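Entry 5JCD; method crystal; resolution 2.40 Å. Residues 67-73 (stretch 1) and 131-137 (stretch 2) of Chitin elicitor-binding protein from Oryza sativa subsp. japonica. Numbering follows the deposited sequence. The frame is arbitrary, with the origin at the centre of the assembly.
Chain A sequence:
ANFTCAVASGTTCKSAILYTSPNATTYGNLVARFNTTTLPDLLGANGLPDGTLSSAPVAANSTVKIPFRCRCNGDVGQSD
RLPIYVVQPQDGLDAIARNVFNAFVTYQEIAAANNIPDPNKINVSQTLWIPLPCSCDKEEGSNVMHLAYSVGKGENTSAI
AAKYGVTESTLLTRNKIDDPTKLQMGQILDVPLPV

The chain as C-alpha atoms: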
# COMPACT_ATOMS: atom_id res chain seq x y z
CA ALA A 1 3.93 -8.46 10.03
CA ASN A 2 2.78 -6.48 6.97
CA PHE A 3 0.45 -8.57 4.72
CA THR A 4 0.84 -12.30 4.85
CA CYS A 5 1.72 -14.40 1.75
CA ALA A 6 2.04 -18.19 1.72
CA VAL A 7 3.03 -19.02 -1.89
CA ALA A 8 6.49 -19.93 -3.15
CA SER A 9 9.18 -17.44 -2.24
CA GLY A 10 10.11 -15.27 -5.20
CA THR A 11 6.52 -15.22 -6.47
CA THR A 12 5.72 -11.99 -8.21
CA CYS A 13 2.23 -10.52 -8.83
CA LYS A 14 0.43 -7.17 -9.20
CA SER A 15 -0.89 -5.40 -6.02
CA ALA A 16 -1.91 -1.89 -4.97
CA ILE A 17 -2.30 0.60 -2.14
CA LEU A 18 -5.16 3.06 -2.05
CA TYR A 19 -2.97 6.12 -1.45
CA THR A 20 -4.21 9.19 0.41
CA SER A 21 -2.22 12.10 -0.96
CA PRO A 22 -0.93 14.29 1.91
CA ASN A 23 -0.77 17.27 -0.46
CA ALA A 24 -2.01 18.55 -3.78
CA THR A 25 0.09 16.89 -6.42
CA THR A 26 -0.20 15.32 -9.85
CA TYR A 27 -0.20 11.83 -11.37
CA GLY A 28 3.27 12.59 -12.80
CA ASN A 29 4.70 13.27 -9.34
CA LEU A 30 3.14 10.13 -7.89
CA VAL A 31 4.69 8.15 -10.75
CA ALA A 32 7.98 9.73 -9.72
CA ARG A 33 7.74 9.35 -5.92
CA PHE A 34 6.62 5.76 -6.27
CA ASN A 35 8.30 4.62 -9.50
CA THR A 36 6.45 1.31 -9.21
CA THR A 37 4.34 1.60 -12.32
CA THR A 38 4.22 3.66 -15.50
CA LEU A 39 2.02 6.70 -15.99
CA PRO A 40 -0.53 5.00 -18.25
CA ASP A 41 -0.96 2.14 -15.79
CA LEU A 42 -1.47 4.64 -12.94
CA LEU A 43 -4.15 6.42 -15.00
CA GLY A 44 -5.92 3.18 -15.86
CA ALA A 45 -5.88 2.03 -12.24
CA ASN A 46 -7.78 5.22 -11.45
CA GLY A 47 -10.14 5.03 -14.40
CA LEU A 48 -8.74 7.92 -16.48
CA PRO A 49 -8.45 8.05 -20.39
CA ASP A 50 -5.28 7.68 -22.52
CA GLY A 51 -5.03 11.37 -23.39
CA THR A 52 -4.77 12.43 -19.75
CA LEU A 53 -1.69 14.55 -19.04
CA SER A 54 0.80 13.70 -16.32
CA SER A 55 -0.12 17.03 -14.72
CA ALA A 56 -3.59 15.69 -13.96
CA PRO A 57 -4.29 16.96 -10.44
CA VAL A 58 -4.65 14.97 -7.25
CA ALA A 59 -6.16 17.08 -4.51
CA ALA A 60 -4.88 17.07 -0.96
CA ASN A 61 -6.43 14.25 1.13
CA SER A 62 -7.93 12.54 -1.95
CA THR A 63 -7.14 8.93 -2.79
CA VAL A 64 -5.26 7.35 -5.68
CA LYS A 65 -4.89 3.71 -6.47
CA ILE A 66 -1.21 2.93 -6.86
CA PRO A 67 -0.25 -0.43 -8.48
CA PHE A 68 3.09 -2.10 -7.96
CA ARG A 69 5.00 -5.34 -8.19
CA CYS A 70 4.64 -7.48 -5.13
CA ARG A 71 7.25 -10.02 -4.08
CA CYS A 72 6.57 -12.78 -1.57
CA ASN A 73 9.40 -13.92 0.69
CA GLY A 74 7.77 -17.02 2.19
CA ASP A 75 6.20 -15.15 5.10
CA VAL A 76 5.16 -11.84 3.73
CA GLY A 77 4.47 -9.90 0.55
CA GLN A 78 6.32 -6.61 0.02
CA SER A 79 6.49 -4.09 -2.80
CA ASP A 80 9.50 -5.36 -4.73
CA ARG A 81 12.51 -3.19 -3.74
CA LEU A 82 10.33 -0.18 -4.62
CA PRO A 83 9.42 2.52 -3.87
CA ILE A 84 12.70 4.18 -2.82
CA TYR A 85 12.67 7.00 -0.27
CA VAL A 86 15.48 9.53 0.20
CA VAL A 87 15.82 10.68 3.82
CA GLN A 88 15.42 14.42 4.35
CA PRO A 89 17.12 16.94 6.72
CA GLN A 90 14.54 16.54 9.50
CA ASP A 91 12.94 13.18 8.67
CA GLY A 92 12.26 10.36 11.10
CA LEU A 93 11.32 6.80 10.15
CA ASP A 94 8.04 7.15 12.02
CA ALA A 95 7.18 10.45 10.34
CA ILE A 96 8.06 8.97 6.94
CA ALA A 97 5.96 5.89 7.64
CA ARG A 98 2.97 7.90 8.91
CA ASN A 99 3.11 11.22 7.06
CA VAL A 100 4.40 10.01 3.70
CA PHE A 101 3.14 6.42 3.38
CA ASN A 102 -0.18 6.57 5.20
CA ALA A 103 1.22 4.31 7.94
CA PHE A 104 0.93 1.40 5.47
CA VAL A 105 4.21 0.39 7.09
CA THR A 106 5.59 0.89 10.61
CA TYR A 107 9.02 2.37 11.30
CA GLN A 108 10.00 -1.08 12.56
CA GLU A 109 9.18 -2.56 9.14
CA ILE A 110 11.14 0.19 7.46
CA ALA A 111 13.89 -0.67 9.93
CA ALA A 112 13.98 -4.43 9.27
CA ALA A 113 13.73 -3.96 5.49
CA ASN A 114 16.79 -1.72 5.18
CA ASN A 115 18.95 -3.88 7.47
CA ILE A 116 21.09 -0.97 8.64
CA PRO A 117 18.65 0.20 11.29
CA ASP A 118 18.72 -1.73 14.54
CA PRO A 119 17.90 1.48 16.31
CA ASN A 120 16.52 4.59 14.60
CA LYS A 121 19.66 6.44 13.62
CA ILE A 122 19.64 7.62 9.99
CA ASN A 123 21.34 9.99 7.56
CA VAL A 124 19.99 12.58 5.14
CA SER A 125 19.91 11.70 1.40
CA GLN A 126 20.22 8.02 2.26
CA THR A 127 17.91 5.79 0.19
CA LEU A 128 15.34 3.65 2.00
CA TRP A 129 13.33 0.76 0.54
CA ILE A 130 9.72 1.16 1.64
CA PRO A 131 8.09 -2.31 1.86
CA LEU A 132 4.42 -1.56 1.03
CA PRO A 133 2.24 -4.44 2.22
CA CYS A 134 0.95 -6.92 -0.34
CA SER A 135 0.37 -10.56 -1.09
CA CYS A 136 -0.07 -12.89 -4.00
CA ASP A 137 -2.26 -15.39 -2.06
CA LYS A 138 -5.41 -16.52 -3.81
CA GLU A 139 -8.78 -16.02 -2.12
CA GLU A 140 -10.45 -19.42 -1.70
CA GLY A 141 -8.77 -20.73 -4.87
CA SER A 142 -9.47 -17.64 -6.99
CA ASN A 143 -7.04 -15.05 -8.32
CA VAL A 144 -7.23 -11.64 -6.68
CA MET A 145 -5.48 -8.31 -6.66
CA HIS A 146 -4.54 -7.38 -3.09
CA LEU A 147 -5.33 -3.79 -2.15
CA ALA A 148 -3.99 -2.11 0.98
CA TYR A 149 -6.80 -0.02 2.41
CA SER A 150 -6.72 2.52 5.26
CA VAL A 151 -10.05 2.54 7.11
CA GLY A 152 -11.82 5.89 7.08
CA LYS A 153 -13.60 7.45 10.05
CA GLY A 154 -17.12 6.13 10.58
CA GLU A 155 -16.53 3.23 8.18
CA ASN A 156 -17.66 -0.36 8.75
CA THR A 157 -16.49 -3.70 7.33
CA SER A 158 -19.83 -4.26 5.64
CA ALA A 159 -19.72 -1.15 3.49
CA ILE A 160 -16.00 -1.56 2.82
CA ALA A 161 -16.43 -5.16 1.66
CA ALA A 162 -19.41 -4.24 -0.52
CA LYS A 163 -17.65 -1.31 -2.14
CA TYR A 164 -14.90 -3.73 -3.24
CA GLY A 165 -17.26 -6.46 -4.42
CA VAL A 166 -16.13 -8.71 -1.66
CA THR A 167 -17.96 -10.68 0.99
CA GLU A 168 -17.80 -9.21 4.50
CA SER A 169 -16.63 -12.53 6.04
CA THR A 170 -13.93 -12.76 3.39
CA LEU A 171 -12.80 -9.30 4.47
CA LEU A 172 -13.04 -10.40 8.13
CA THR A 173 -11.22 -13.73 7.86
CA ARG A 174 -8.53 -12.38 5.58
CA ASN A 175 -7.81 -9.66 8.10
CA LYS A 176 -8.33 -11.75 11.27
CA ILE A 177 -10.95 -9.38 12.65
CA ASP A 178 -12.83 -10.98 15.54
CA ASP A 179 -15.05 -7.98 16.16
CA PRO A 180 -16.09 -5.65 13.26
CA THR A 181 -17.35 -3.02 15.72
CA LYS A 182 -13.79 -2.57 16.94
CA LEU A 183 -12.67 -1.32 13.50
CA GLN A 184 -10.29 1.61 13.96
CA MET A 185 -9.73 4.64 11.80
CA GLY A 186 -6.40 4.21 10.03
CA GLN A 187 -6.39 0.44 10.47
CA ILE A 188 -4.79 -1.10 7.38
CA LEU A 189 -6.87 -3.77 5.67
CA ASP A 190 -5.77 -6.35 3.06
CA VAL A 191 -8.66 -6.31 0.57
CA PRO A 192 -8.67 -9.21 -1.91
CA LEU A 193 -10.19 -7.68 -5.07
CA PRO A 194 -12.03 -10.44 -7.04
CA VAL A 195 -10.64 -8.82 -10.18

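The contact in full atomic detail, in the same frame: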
# COMPACT_ATOMS: atom_id res chain seq x y z
N PRO A 67 -0.66 0.95 -8.18
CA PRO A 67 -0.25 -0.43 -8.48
C PRO A 67 1.24 -0.63 -8.37
O PRO A 67 2.00 0.32 -8.57
CB PRO A 67 -0.71 -0.65 -9.94
CG PRO A 67 -1.04 0.68 -10.48
CD PRO A 67 -0.90 1.74 -9.40
N PHE A 68 1.67 -1.83 -8.01
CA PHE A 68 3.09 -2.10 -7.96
C PHE A 68 3.35 -3.59 -8.02
O PHE A 68 2.44 -4.39 -7.88
CB PHE A 68 3.72 -1.49 -6.69
CG PHE A 68 3.10 -1.97 -5.41
CD1 PHE A 68 3.57 -3.11 -4.77
CD2 PHE A 68 2.05 -1.26 -4.83
CE1 PHE A 68 2.99 -3.54 -3.59
CE2 PHE A 68 1.47 -1.69 -3.67
CZ PHE A 68 1.94 -2.82 -3.04
N ARG A 69 4.61 -3.95 -8.21
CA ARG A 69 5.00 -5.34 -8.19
C ARG A 69 5.21 -5.83 -6.78
O ARG A 69 5.99 -5.26 -6.03
CB ARG A 69 6.26 -5.55 -9.03
CG ARG A 69 6.29 -6.92 -9.72
CD ARG A 69 7.67 -7.54 -9.64
NE ARG A 69 8.69 -6.63 -10.15
CZ ARG A 69 9.99 -6.85 -10.09
NH1 ARG A 69 10.44 -7.96 -9.54
NH2 ARG A 69 10.85 -5.96 -10.58
N CYS A 70 4.47 -6.86 -6.42
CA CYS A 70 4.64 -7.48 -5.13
C CYS A 70 5.57 -8.69 -5.21
O CYS A 70 5.51 -9.47 -6.15
CB CYS A 70 3.27 -7.94 -4.60
SG CYS A 70 3.34 -8.73 -2.99
N ARG A 71 6.45 -8.82 -4.23
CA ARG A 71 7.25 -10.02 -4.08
C ARG A 71 6.98 -10.68 -2.74
O ARG A 71 6.93 -10.01 -1.71
CB ARG A 71 8.74 -9.72 -4.21
CG ARG A 71 9.61 -10.90 -3.84
CD ARG A 71 11.08 -10.71 -4.18
NE ARG A 71 11.88 -11.86 -3.73
CZ ARG A 71 12.59 -12.67 -4.53
NH1 ARG A 71 12.62 -12.48 -5.84
NH2 ARG A 71 13.27 -13.67 -3.99
N CYS A 72 6.80 -12.00 -2.78
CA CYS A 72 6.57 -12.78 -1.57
C CYS A 72 7.90 -13.37 -1.11
O CYS A 72 8.69 -13.82 -1.92
CB CYS A 72 5.54 -13.88 -1.82
SG CYS A 72 3.85 -13.27 -2.05
N ASN A 73 8.18 -13.29 0.19
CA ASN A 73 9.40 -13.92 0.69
C ASN A 73 9.22 -15.22 1.47
O ASN A 73 10.16 -15.67 2.11
CB ASN A 73 10.25 -12.95 1.52
CG ASN A 73 9.59 -12.53 2.81
OD1 ASN A 73 8.58 -13.08 3.24
ND2 ASN A 73 10.22 -11.58 3.48
N PRO A 131 8.79 -1.06 2.17
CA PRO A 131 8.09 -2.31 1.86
C PRO A 131 6.56 -2.21 1.99
O PRO A 131 6.01 -2.72 2.96
CB PRO A 131 8.61 -3.26 2.93
CG PRO A 131 8.82 -2.35 4.13
CD PRO A 131 9.29 -1.03 3.55
N LEU A 132 5.89 -1.58 1.04
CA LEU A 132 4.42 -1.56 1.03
C LEU A 132 3.83 -2.97 1.14
O LEU A 132 4.32 -3.92 0.50
CB LEU A 132 3.91 -0.88 -0.23
CG LEU A 132 4.50 0.52 -0.46
CD1 LEU A 132 4.12 1.04 -1.81
CD2 LEU A 132 3.99 1.47 0.63
N PRO A 133 2.80 -3.11 1.97
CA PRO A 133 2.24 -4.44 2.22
C PRO A 133 1.42 -4.99 1.03
O PRO A 133 0.64 -4.28 0.38
CB PRO A 133 1.34 -4.20 3.43
CG PRO A 133 0.89 -2.79 3.27
CD PRO A 133 2.00 -2.04 2.59
N CYS A 134 1.61 -6.27 0.77
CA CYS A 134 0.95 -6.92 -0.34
C CYS A 134 0.97 -8.41 -0.14
O CYS A 134 1.51 -8.91 0.83
CB CYS A 134 1.63 -6.55 -1.68
SG CYS A 134 3.39 -7.02 -1.82
N SER A 135 0.36 -9.12 -1.09
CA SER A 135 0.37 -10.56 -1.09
C SER A 135 0.04 -11.03 -2.49
O SER A 135 -0.53 -10.28 -3.29
CB SER A 135 -0.67 -11.12 -0.12
OG SER A 135 -0.66 -12.54 -0.13
N CYS A 136 0.37 -12.29 -2.76
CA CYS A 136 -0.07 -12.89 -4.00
C CYS A 136 -0.96 -14.11 -3.70
O CYS A 136 -1.23 -14.91 -4.60
CB CYS A 136 1.12 -13.28 -4.87
SG CYS A 136 2.34 -11.94 -5.22
N ASP A 137 -1.40 -14.27 -2.44
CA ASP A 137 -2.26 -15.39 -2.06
C ASP A 137 -3.53 -15.29 -2.86
O ASP A 137 -4.00 -14.19 -3.13
CB ASP A 137 -2.68 -15.35 -0.59
CG ASP A 137 -1.55 -15.70 0.38
OD1 ASP A 137 -0.63 -16.45 -0.01
OD2 ASP A 137 -1.60 -15.21 1.53

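A disulfide holds this contact together. Cys 70 SG lies 2.1 Å from Cys 134 SG, and chi3 is 83°, close to the 90° magnitude at which a disulfide is least strained. The two cysteines reach the bond in different rotamers. Cys 70 is t, with chi1 at -180°, and Cys 134 is p, with chi1 at 60°. Both CA-to-CB bonds point toward the other stretch, and the CA atoms of Cys 70 and Cys 134 are 6.1 Å apart. With these rotamers the two sulfurs meet in the gap between the backbones.

No hydrogen bond crosses the contact. The end-to-end directions of the touching parts differ by 65°, so the two segments do not run alongside each other as paired strands. The covalent bond and apolar packing join them instead.

Pro 67 to Cys 72 belong to a strand that begins earlier in the chain, and the side chains from Phe 68 to Arg 71 alternate. Phe 68 and Cys 70 point toward stretch 2. Arg 69 and Arg 71 point away and are exposed. Arg 71 is extended, with chi1, chi2 and chi3 all t, and takes almost no part in the contact.

Phe 68 is in the p rotamer, with chi2 at 89°. This places its buried ring against Leu 132, Pro 133 and Cys 134. Leu 132 is m at chi1 and t at chi2, and its CD1 lies over one face of the ring. Leu 132 CB is 3.9 Å from Phe 68 CZ. The CA-to-CB bond of Pro 133 points away from stretch 1, and the residue meets the Phe 68 ring through its backbone: Pro 133 O lies at the ring edge, 3.9 Å from Phe 68 CZ. Cys 134 CB is 3.8 Å from Phe 68 CE1. The sulfur of Cys 134 also sits at the edge of the Phe 68 ring, so the aromatic group packs beside the disulfide.

A second cluster of sulfurs lies further along. Cys 72 and Cys 136 are both m, with chi1 at -71° and -54°. Cys 72 SG and Cys 136 SG are 3.8 Å apart, too far for a bond. Each is bonded covalently elsewhere in the structure. Cys 136 SG is also 4.0 Å from Cys 70 SG, so separate cross-links pack closely here. Cys 72 SG approaches the backbone as well, 3.7 Å from Cys 136 N.

Ser 135 lies between two inward-pointing cysteines and points away. Its t rotamer, with chi1 at -180°, places OG to accept a hydrogen bond from the backbone of Asp 137. Asp 137 N to Ser 135 OG is 3.0 Å, and the angle of 169° is nearly straight.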